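PDB 2BCO: succinylglutamate desuccinylase from Vibrio parahaemolyticus, which probably hydrolyses N-succinyl-L-glutamate to succinate and L-glutamate, the last step of arginine degradation by the AST pathway, using one zinc ion per subunit. Local coordinates for residues 172-178 with 208-214; 54-58 with 140-144. The contacts are given in a common frame with arbitrary orientation. Residues are numbered along the deposited sequence.

Contact 1: residues 172-178 with 208-214; sequences TRHPVRS and AENYSAQ
An ST turn opens the irregular loop 172-178, which joins strand 165-169 to helix 179-188 in the catalytic domain and packs against the turn linking helix 203-211 to strand 214-220, in the register Thr172–Glu209, His174–Ser212 and Val176–Gln214 (CA atoms 5.4, 5.6 and 4.5 Å apart). Ala208 CB lies 4.1 Å from Val176 CG1 and 4.0 Å from Thr172 CG2. Glu209 starts away from the loop, but its t,p rotamer folds the carboxylate back, so OE1 accepts a hydrogen bond from Thr172 OG1 (3.1 Å); that OG1 itself accepts from His174 N (3.2 Å), closing the ST turn. At Ser212 the chain takes positive phi (53/36) and leaves the helix; Ser212 OG sits over one face of the His174 ring, 3.0 Å from ND1. A water donates to Pro175 O and, weakly, to Ser212 O. At Gln214 the strand begins, and Ser178 (chi1 p), the N-cap of helix 179-188, donates from OG to Gln214 OE1 in a very short 2.5 Å hydrogen bond.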
ATOM      1  N   THR A 172     -12.422  -5.613   6.788  1.00 12.53           N
ATOM      2  CA  THR A 172     -13.695  -5.607   6.076  1.00 11.17           C
ATOM      3  C   THR A 172     -14.360  -6.956   6.309  1.00 13.49           C
ATOM      4  O   THR A 172     -13.686  -7.927   6.657  1.00 14.84           O
ATOM      5  CB  THR A 172     -13.490  -5.386   4.563  1.00 12.77           C
ATOM      6  OG1 THR A 172     -14.731  -5.580   3.881  1.00 13.10           O
ATOM      7  CG2 THR A 172     -12.456  -6.361   4.004  1.00 10.20           C
ATOM      8  N   ARG A 173     -15.676  -7.018   6.138  1.00 18.65           N
ATOM      9  CA  ARG A 173     -16.415  -8.264   6.329  1.00 20.46           C
ATOM     10  C   ARG A 173     -16.138  -9.209   5.157  1.00 21.24           C
ATOM     11  O   ARG A 173     -16.373 -10.414   5.240  1.00 21.77           O
ATOM     12  CB  ARG A 173     -17.916  -7.975   6.420  1.00 21.01           C
ATOM     13  CG  ARG A 173     -18.534  -7.501   5.110  1.00 22.91           C
ATOM     14  CD  ARG A 173     -19.938  -6.953   5.348  1.00 25.37           C
ATOM     15  NE  ARG A 173     -20.250  -5.879   4.407  1.00 28.64           N
ATOM     16  CZ  ARG A 173     -20.735  -6.074   3.191  1.00 30.67           C
ATOM     17  NH1 ARG A 173     -20.978  -7.305   2.765  1.00 37.23           N
ATOM     18  NH2 ARG A 173     -20.967  -5.044   2.393  1.00 32.07           N
ATOM     19  N   HIS A 174     -15.645  -8.651   4.055  1.00 18.08           N
ATOM     20  CA  HIS A 174     -15.324  -9.446   2.876  1.00 17.04           C
ATOM     21  C   HIS A 174     -14.030 -10.235   3.116  1.00 17.48           C
ATOM     22  O   HIS A 174     -13.140  -9.782   3.843  1.00 16.12           O
ATOM     23  CB  HIS A 174     -15.122  -8.544   1.656  1.00 23.52           C
ATOM     24  CG  HIS A 174     -16.336  -7.760   1.266  1.00 25.20           C
ATOM     25  ND1 HIS A 174     -17.489  -8.353   0.796  1.00 24.34           N
ATOM     26  CD2 HIS A 174     -16.574  -6.428   1.277  1.00 26.69           C
ATOM     27  CE1 HIS A 174     -18.384  -7.419   0.538  1.00 26.58           C
ATOM     28  NE2 HIS A 174     -17.857  -6.241   0.820  1.00 27.04           N
ATOM     29  N   PRO A 175     -13.927 -11.438   2.532  1.00 19.97           N
ATOM     30  CA  PRO A 175     -12.722 -12.265   2.691  1.00 21.80           C
ATOM     31  C   PRO A 175     -11.633 -11.736   1.750  1.00 20.43           C
ATOM     32  O   PRO A 175     -11.599 -12.085   0.576  1.00 22.16           O
ATOM     33  CB  PRO A 175     -13.208 -13.662   2.299  1.00 24.43           C
ATOM     34  CG  PRO A 175     -14.246 -13.364   1.237  1.00 26.13           C
ATOM     35  CD  PRO A 175     -15.000 -12.187   1.849  1.00 23.95           C
ATOM     36  N   VAL A 176     -10.751 -10.887   2.266  1.00 15.99           N
ATOM     37  CA  VAL A 176      -9.706 -10.295   1.436  1.00 12.69           C
ATOM     38  C   VAL A 176      -8.309 -10.694   1.903  1.00 11.96           C
ATOM     39  O   VAL A 176      -7.313 -10.108   1.489  1.00 13.68           O
ATOM     40  CB  VAL A 176      -9.821  -8.747   1.447  1.00  9.13           C
ATOM     41  CG1 VAL A 176     -11.210  -8.331   0.984  1.00  5.84           C
ATOM     42  CG2 VAL A 176      -9.560  -8.203   2.858  1.00  4.06           C
ATOM     43  N   ARG A 177      -8.243 -11.690   2.773  1.00 12.82           N
ATOM     44  CA  ARG A 177      -6.968 -12.157   3.291  1.00 12.41           C
ATOM     45  C   ARG A 177      -6.775 -13.597   2.847  1.00 14.22           C
ATOM     46  O   ARG A 177      -6.725 -14.507   3.663  1.00 16.59           O
ATOM     47  CB  ARG A 177      -6.972 -12.048   4.809  1.00 12.91           C
ATOM     48  CG  ARG A 177      -7.100 -10.598   5.293  1.00 14.84           C
ATOM     49  CD  ARG A 177      -7.229 -10.506   6.796  1.00 10.71           C
ATOM     50  NE  ARG A 177      -7.161  -9.125   7.258  1.00 12.38           N
ATOM     51  CZ  ARG A 177      -7.544  -8.727   8.467  1.00 11.19           C
ATOM     52  NH1 ARG A 177      -8.022  -9.606   9.337  1.00 11.84           N
ATOM     53  NH2 ARG A 177      -7.455  -7.452   8.804  1.00 11.38           N
ATOM     54  N   SER A 178      -6.641 -13.770   1.535  1.00 10.97           N
ATOM     55  CA  SER A 178      -6.505 -15.078   0.908  1.00 12.73           C
ATOM     56  C   SER A 178      -5.159 -15.797   0.978  1.00 14.26           C
ATOM     57  O   SER A 178      -4.140 -15.256   1.426  1.00 14.32           O
ATOM     58  CB  SER A 178      -6.893 -14.968  -0.565  1.00 14.60           C
ATOM     59  OG  SER A 178      -5.916 -14.209  -1.263  1.00 16.28           O
ATOM     60  N   ALA A 208     -10.781  -2.964  -0.659  1.00  8.77           N
ATOM     61  CA  ALA A 208     -11.173  -4.157   0.076  1.00  9.67           C
ATOM     62  C   ALA A 208     -12.635  -4.070   0.517  1.00 10.85           C
ATOM     63  O   ALA A 208     -13.410  -5.012   0.329  1.00 11.75           O
ATOM     64  CB  ALA A 208     -10.276  -4.338   1.290  1.00  7.50           C
ATOM     65  N   GLU A 209     -13.008  -2.934   1.095  1.00 18.93           N
ATOM     66  CA  GLU A 209     -14.369  -2.733   1.580  1.00 19.56           C
ATOM     67  C   GLU A 209     -15.417  -2.628   0.496  1.00 20.51           C
ATOM     68  O   GLU A 209     -16.516  -3.148   0.651  1.00 26.40           O
ATOM     69  CB  GLU A 209     -14.451  -1.480   2.460  1.00 14.30           C
ATOM     70  CG  GLU A 209     -15.877  -1.062   2.878  1.00 12.69           C
ATOM     71  CD  GLU A 209     -16.642  -2.163   3.607  1.00 15.09           C
ATOM     72  OE1 GLU A 209     -16.050  -2.810   4.492  1.00 14.87           O
ATOM     73  OE2 GLU A 209     -17.836  -2.375   3.306  1.00 15.20           O
ATOM     74  N   ASN A 210     -15.087  -1.972  -0.606  1.00 14.43           N
ATOM     75  CA  ASN A 210     -16.067  -1.779  -1.662  1.00 14.40           C
ATOM     76  C   ASN A 210     -15.997  -2.697  -2.858  1.00 17.76           C
ATOM     77  O   ASN A 210     -16.906  -2.692  -3.684  1.00 19.03           O
ATOM     78  CB  ASN A 210     -16.008  -0.331  -2.132  1.00 16.28           C
ATOM     79  CG  ASN A 210     -16.525   0.624  -1.088  1.00 15.49           C
ATOM     80  OD1 ASN A 210     -17.714   0.632  -0.790  1.00 17.60           O
ATOM     81  ND2 ASN A 210     -15.638   1.420  -0.510  1.00 13.24           N
ATOM     82  N   TYR A 211     -14.934  -3.484  -2.975  1.00 12.79           N
ATOM     83  CA  TYR A 211     -14.831  -4.375  -4.122  1.00 13.54           C
ATOM     84  C   TYR A 211     -14.254  -5.739  -3.779  1.00 11.46           C
ATOM     85  O   TYR A 211     -13.949  -6.528  -4.665  1.00 10.23           O
ATOM     86  CB  TYR A 211     -14.006  -3.698  -5.218  1.00 17.95           C
ATOM     87  CG  TYR A 211     -14.678  -2.455  -5.757  1.00 18.36           C
ATOM     88  CD1 TYR A 211     -15.672  -2.545  -6.729  1.00 19.28           C
ATOM     89  CD2 TYR A 211     -14.361  -1.191  -5.260  1.00 17.19           C
ATOM     90  CE1 TYR A 211     -16.341  -1.402  -7.200  1.00 17.17           C
ATOM     91  CE2 TYR A 211     -15.026  -0.040  -5.722  1.00 18.34           C
ATOM     92  CZ  TYR A 211     -16.013  -0.157  -6.692  1.00 18.20           C
ATOM     93  OH  TYR A 211     -16.663   0.961  -7.164  1.00 20.27           O
ATOM     94  N   SER A 212     -14.131  -6.011  -2.485  1.00 13.57           N
ATOM     95  CA  SER A 212     -13.610  -7.288  -2.006  1.00 15.76           C
ATOM     96  C   SER A 212     -12.262  -7.641  -2.619  1.00 13.93           C
ATOM     97  O   SER A 212     -11.988  -8.810  -2.882  1.00 14.40           O
ATOM     98  CB  SER A 212     -14.605  -8.413  -2.318  1.00 16.31           C
ATOM     99  OG  SER A 212     -15.880  -8.124  -1.772  1.00 21.22           O
ATOM    100  N   ALA A 213     -11.422  -6.640  -2.851  1.00 11.40           N
ATOM    101  CA  ALA A 213     -10.118  -6.899  -3.447  1.00 11.47           C
ATOM    102  C   ALA A 213      -9.127  -7.408  -2.404  1.00  8.03           C
ATOM    103  O   ALA A 213      -9.210  -7.050  -1.236  1.00  5.75           O
ATOM    104  CB  ALA A 213      -9.577  -5.620  -4.107  1.00  9.21           C
ATOM    105  N   GLN A 214      -8.207  -8.263  -2.833  1.00  9.38           N
ATOM    106  CA  GLN A 214      -7.168  -8.792  -1.947  1.00  6.79           C
ATOM    107  C   GLN A 214      -6.232  -7.587  -1.916  1.00  6.92           C
ATOM    108  O   GLN A 214      -5.393  -7.393  -2.797  1.00  8.98           O
ATOM    109  CB  GLN A 214      -6.550 -10.037  -2.595  1.00  3.67           C
ATOM    110  CG  GLN A 214      -7.601 -11.157  -2.723  1.00 11.64           C
ATOM    111  CD  GLN A 214      -7.256 -12.238  -3.738  1.00 13.18           C
ATOM    112  OE1 GLN A 214      -6.524 -13.174  -3.435  1.00 14.47           O
ATOM    113  NE2 GLN A 214      -7.780 -12.102  -4.960  1.00 11.95           N
TER
HETATM  114  O   HOH W   1     -13.670 -11.567  -1.827  1.00 46.12           O

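Contact 2: residues 54-58 with 140-144; sequences KNIII and FYQDT
Helix-on-sheet packing, buried and without a hydrogen bond between the segments, joins the C-terminal end of helix 125-141 to the start of strand 55-60. Residues 55-58 are extended, so side chains alternate: Asn55 points toward the helix end, Ile56 away, and Ile57 sideways with its tip bent back. The closest CA pair, Asn55 and Tyr141, is 7.3 Å apart, a gap filled by side chains. Phe140 (chi1 t, chi2 68°) aims its ring at the strand, with CE2 3.6 Å from Asn55 C near the ring plane and CD2 3.4 Å from Ile57 CG1. Tyr141 (chi1 m) extends its ring obliquely past the strand, placing CE1 3.6 Å from Asn55 O and CZ 3.5 Å from Ile57 CD1; the m,t rotamer of Ile57 thus fits its branch against both aromatics. The principle illustrated is the beta-alpha-beta crossover. Strands 90-95 and 149-157 flank strand 55-60 in parallel, and the connection between them carries helix 125-141 across that middle strand in the alpha/beta catalytic domain. Past the helix the chain turns sharply: Gln142 leaves helical angles, Asp143 has positive phi (60/46), and Thr144 OG1 donates to Tyr141 O at 2.7 Å. This return brings Thr144 CB to 3.7 Å from Asn55 ND2. The polar ends are satisfied by the surroundings, Asn55 by Thr148 and Arg90, and Tyr141 through a hydrogen bond from its hydroxyl group to Trp150 O.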
ATOM      1  N   LYS A  54      -6.039 -12.380 -13.409  1.00 21.16           N
ATOM      2  CA  LYS A  54      -6.092 -11.449 -12.287  1.00 18.61           C
ATOM      3  C   LYS A  54      -6.241  -9.991 -12.734  1.00 18.18           C
ATOM      4  O   LYS A  54      -5.786  -9.594 -13.810  1.00 16.42           O
ATOM      5  CB  LYS A  54      -4.838 -11.582 -11.419  1.00 22.98           C
ATOM      6  CG  LYS A  54      -4.715 -12.927 -10.723  1.00 26.18           C
ATOM      7  CD  LYS A  54      -3.572 -12.931  -9.729  1.00 26.70           C
ATOM      8  CE  LYS A  54      -3.499 -14.248  -8.974  1.00 29.60           C
ATOM      9  NZ  LYS A  54      -3.211 -15.402  -9.874  1.00 29.96           N
ATOM     10  N   ASN A  55      -6.912  -9.209 -11.902  1.00 20.06           N
ATOM     11  CA  ASN A  55      -7.108  -7.793 -12.163  1.00 17.03           C
ATOM     12  C   ASN A  55      -6.424  -7.098 -11.006  1.00 14.79           C
ATOM     13  O   ASN A  55      -6.981  -6.955  -9.921  1.00 15.01           O
ATOM     14  CB  ASN A  55      -8.597  -7.480 -12.221  1.00 14.23           C
ATOM     15  CG  ASN A  55      -9.265  -8.128 -13.413  1.00 14.34           C
ATOM     16  OD1 ASN A  55      -9.107  -7.677 -14.546  1.00 13.73           O
ATOM     17  ND2 ASN A  55      -9.992  -9.211 -13.169  1.00 14.08           N
ATOM     18  N   ILE A  56      -5.186  -6.691 -11.249  1.00 15.74           N
ATOM     19  CA  ILE A  56      -4.373  -6.054 -10.230  1.00 14.29           C
ATOM     20  C   ILE A  56      -4.196  -4.556 -10.383  1.00 14.11           C
ATOM     21  O   ILE A  56      -3.746  -4.069 -11.420  1.00 16.39           O
ATOM     22  CB  ILE A  56      -2.958  -6.662 -10.199  1.00 10.74           C
ATOM     23  CG1 ILE A  56      -3.033  -8.186 -10.298  1.00  9.63           C
ATOM     24  CG2 ILE A  56      -2.247  -6.231  -8.925  1.00 10.67           C
ATOM     25  CD1 ILE A  56      -1.667  -8.848 -10.409  1.00  9.52           C
ATOM     26  N   ILE A  57      -4.551  -3.828  -9.335  1.00  9.11           N
ATOM     27  CA  ILE A  57      -4.361  -2.390  -9.320  1.00  8.09           C
ATOM     28  C   ILE A  57      -3.048  -2.230  -8.582  1.00  7.74           C
ATOM     29  O   ILE A  57      -2.892  -2.732  -7.477  1.00  7.43           O
ATOM     30  CB  ILE A  57      -5.447  -1.654  -8.513  1.00 10.71           C
ATOM     31  CG1 ILE A  57      -6.800  -1.767  -9.216  1.00  8.45           C
ATOM     32  CG2 ILE A  57      -5.055  -0.183  -8.338  1.00  8.86           C
ATOM     33  CD1 ILE A  57      -7.932  -1.107  -8.436  1.00  5.09           C
ATOM     34  N   ILE A  58      -2.090  -1.560  -9.199  1.00 11.28           N
ATOM     35  CA  ILE A  58      -0.809  -1.352  -8.553  1.00  8.46           C
ATOM     36  C   ILE A  58      -0.620   0.153  -8.449  1.00  9.90           C
ATOM     37  O   ILE A  58      -0.270   0.808  -9.421  1.00  9.77           O
ATOM     38  CB  ILE A  58       0.334  -1.979  -9.383  1.00 10.13           C
ATOM     39  CG1 ILE A  58       0.055  -3.476  -9.597  1.00  7.94           C
ATOM     40  CG2 ILE A  58       1.669  -1.784  -8.667  1.00 10.42           C
ATOM     41  CD1 ILE A  58       0.916  -4.121 -10.682  1.00  6.28           C
ATOM     42  N   PHE A 140     -12.100  -0.094 -13.378  1.00 15.40           N
ATOM     43  CA  PHE A 140     -11.209  -1.224 -13.558  1.00 15.23           C
ATOM     44  C   PHE A 140     -11.812  -2.547 -13.085  1.00 15.39           C
ATOM     45  O   PHE A 140     -11.651  -3.569 -13.743  1.00 19.20           O
ATOM     46  CB  PHE A 140      -9.896  -0.960 -12.824  1.00 14.76           C
ATOM     47  CG  PHE A 140      -8.855  -2.011 -13.055  1.00 11.62           C
ATOM     48  CD1 PHE A 140      -8.269  -2.166 -14.309  1.00  9.86           C
ATOM     49  CD2 PHE A 140      -8.459  -2.853 -12.018  1.00  8.74           C
ATOM     50  CE1 PHE A 140      -7.295  -3.145 -14.527  1.00 11.80           C
ATOM     51  CE2 PHE A 140      -7.487  -3.835 -12.223  1.00  9.62           C
ATOM     52  CZ  PHE A 140      -6.903  -3.982 -13.483  1.00 11.67           C
ATOM     53  N   TYR A 141     -12.499  -2.533 -11.948  1.00 12.49           N
ATOM     54  CA  TYR A 141     -13.099  -3.753 -11.429  1.00 15.47           C
ATOM     55  C   TYR A 141     -14.466  -4.066 -12.034  1.00 17.88           C
ATOM     56  O   TYR A 141     -15.010  -5.146 -11.807  1.00 17.09           O
ATOM     57  CB  TYR A 141     -13.237  -3.697  -9.902  1.00 15.20           C
ATOM     58  CG  TYR A 141     -11.926  -3.807  -9.148  1.00 14.54           C
ATOM     59  CD1 TYR A 141     -10.906  -4.650  -9.599  1.00 14.89           C
ATOM     60  CD2 TYR A 141     -11.725  -3.112  -7.956  1.00 11.51           C
ATOM     61  CE1 TYR A 141      -9.711  -4.801  -8.875  1.00 15.32           C
ATOM     62  CE2 TYR A 141     -10.541  -3.256  -7.222  1.00 11.80           C
ATOM     63  CZ  TYR A 141      -9.536  -4.101  -7.685  1.00 15.53           C
ATOM     64  OH  TYR A 141      -8.365  -4.231  -6.962  1.00 12.21           O
ATOM     65  N   GLN A 142     -15.017  -3.133 -12.805  1.00 20.13           N
ATOM     66  CA  GLN A 142     -16.327  -3.343 -13.413  1.00 23.38           C
ATOM     67  C   GLN A 142     -16.322  -4.602 -14.279  1.00 23.06           C
ATOM     68  O   GLN A 142     -15.440  -4.797 -15.119  1.00 23.08           O
ATOM     69  CB  GLN A 142     -16.731  -2.133 -14.266  1.00 27.08           C
ATOM     70  CG  GLN A 142     -18.121  -2.263 -14.877  1.00 30.22           C
ATOM     71  CD  GLN A 142     -18.450  -1.150 -15.853  1.00 32.87           C
ATOM     72  OE1 GLN A 142     -18.415   0.030 -15.501  1.00 34.16           O
ATOM     73  NE2 GLN A 142     -18.778  -1.521 -17.087  1.00 34.28           N
ATOM     74  N   ASP A 143     -17.317  -5.455 -14.062  1.00 38.33           N
ATOM     75  CA  ASP A 143     -17.448  -6.706 -14.810  1.00 39.19           C
ATOM     76  C   ASP A 143     -16.250  -7.641 -14.642  1.00 38.08           C
ATOM     77  O   ASP A 143     -15.731  -8.190 -15.615  1.00 41.18           O
ATOM     78  CB  ASP A 143     -17.670  -6.429 -16.306  1.00 36.86           C
ATOM     79  CG  ASP A 143     -18.882  -5.548 -16.567  1.00 39.35           C
ATOM     80  OD1 ASP A 143     -19.942  -5.775 -15.945  1.00 38.29           O
ATOM     81  OD2 ASP A 143     -18.769  -4.633 -17.406  1.00 43.64           O
ATOM     82  N   THR A 144     -15.803  -7.807 -13.408  1.00 19.00           N
ATOM     83  CA  THR A 144     -14.700  -8.712 -13.118  1.00 17.46           C
ATOM     84  C   THR A 144     -15.173  -9.517 -11.924  1.00 17.20           C
ATOM     85  O   THR A 144     -15.917  -9.007 -11.090  1.00 15.88           O
ATOM     86  CB  THR A 144     -13.397  -7.971 -12.712  1.00 18.70           C
ATOM     87  OG1 THR A 144     -13.570  -7.345 -11.434  1.00 17.56           O
ATOM     88  CG2 THR A 144     -13.036  -6.920 -13.744  1.00 19.93           C
TER

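How the contacts relate
Contacts 1 and 2, with centres about 13 Å apart, meet through Tyr141: its OH packs 3.4 Å from Ala213 CB and its CD2 3.6 Å from Tyr211 CB. Strand 149-157 lies between strands 55-60 and 214-220, in parallel with both, so the two contacts lie beside neighbouring strands of one sheet. Arg149 serves both, hydrogen-bonding Tyr211 O through NH1 and Thr144 O through NH2. The same central strand carries His155, which binds zinc together with His63 and Glu66; the side chain of Ile57 in contact 2 is about 11 Å from that of His155. Contact 1 lies away from the metal, although strand 214-220, which starts in contact 1, contains near its far end Glu219, the predicted active-site residue.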